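Local coordinates for protein beta-N-acetylhexosaminidase (Streptomyces plicatus, PDB 1JAK) that hydrolyses terminal beta-linked N-acetylhexosamine residues as a family 20 glycoside hydrolase, probably by substrate-assisted catalysis, at residues L64-L67 / L68-A71. Residues are numbered along the deposited sequence; the frame is centred on the assembly and turned at random.
Sequences LADL and LRPA
The C-terminal turns of helix 55-72, the helical link of a beta-alpha-beta unit between strands 49-50 and 78-79 in the non-catalytic domain of this family 20 enzyme, bring L64, A65 and D66 against L68, R69 and P70. Two i to i+4 bonds carry the helix here: L68 N donates to L64 O at 3.1 Å, and R69 N to A65 O at 2.8 Å with an N-H...O angle of 157°. The next turn is kinked at P70, which has no N-H to give; its CD instead sits 3.3 Å from D66 O. At A71 the missing backbone bond is bridged by a water that accepts from A71 N and lies within hydrogen-bonding distance of L67 O.

On the buried flank, L64 CD1 meets L68 CD1 at 3.7 Å. The L64 branch gets there because CG lies anti to the backbone N (chi1 172°). V123 of helix 116-129 and I49 cover L64, while L76, L130 and V134 pack on L68, placing the pair between helix, sheet and loops.

R69 runs back along the helix past A65, its chain extended from CG to NE as it passes A65 O. This lays the guanidinium flat over A65, whose CB stands 3.3 Å above the centre of one face. NE and NH2 are bound by the carbonyls of R75 and L76, which fix the rotation of the group and tie the helix to the following loop. NH1 is the nitrogen nearest D66, but the carboxylate and guanidinium planes are 68° apart, so the salt bridge is not a coplanar, two-pronged one. It is a long pairing of D66 OD1 with R69 NH1 at 3.5 Å, supplemented by a water that donates to OD1 at 2.7 Å and weakly accepts from NH1.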
# COMPACT_ATOMS: atom_id res chain seq x y z
N LEU A 64 -12.85 15.73 -0.61
CA LEU A 64 -12.29 16.65 -1.59
C LEU A 64 -12.23 18.08 -1.03
O LEU A 64 -11.21 18.75 -1.15
CB LEU A 64 -13.14 16.64 -2.86
CG LEU A 64 -12.77 17.70 -3.91
CD1 LEU A 64 -11.33 17.52 -4.35
CD2 LEU A 64 -13.72 17.59 -5.10
N ALA A 65 -13.32 18.53 -0.42
CA ALA A 65 -13.37 19.87 0.15
C ALA A 65 -12.24 20.05 1.15
O ALA A 65 -11.55 21.07 1.15
CB ALA A 65 -14.72 20.12 0.81
N ASP A 66 -12.05 19.05 2.02
CA ASP A 66 -10.99 19.11 3.02
C ASP A 66 -9.60 19.23 2.38
O ASP A 66 -8.72 19.90 2.92
CB ASP A 66 -11.02 17.87 3.93
CG ASP A 66 -12.18 17.90 4.91
OD1 ASP A 66 -12.78 18.98 5.11
OD2 ASP A 66 -12.49 16.84 5.50
N LEU A 67 -9.40 18.59 1.23
CA LEU A 67 -8.12 18.66 0.55
C LEU A 67 -7.87 20.03 -0.07
O LEU A 67 -6.73 20.49 -0.12
CB LEU A 67 -8.03 17.63 -0.58
CG LEU A 67 -7.86 16.14 -0.27
CD1 LEU A 67 -7.90 15.36 -1.58
CD2 LEU A 67 -6.55 15.91 0.45
N LEU A 68 -8.93 20.69 -0.52
CA LEU A 68 -8.80 21.98 -1.19
C LEU A 68 -8.94 23.24 -0.34
O LEU A 68 -8.34 24.27 -0.67
CB LEU A 68 -9.81 22.06 -2.34
CG LEU A 68 -9.76 20.96 -3.40
CD1 LEU A 68 -10.81 21.23 -4.47
CD2 LEU A 68 -8.38 20.91 -4.02
N ARG A 69 -9.72 23.18 0.73
CA ARG A 69 -9.95 24.36 1.56
C ARG A 69 -8.73 25.12 2.08
O ARG A 69 -8.68 26.34 1.99
CB ARG A 69 -10.89 24.00 2.71
CG ARG A 69 -12.35 23.84 2.25
CD ARG A 69 -13.26 23.27 3.33
NE ARG A 69 -14.61 23.03 2.82
CZ ARG A 69 -15.48 22.19 3.37
NH1 ARG A 69 -15.14 21.50 4.45
NH2 ARG A 69 -16.69 22.04 2.84
N PRO A 70 -7.72 24.41 2.63
CA PRO A 70 -6.54 25.11 3.14
C PRO A 70 -5.79 25.99 2.14
O PRO A 70 -5.55 27.17 2.40
CB PRO A 70 -5.67 23.97 3.66
CG PRO A 70 -6.68 22.94 4.08
CD PRO A 70 -7.65 22.97 2.92
N ALA A 71 -5.42 25.41 1.00
CA ALA A 71 -4.68 26.15 -0.02
C ALA A 71 -5.51 27.18 -0.78
O ALA A 71 -4.98 28.22 -1.19
CB ALA A 71 -4.02 25.17 -1.00
O HOH W 1 -15.45 18.88 4.73
O HOH W 2 -5.08 22.57 0.48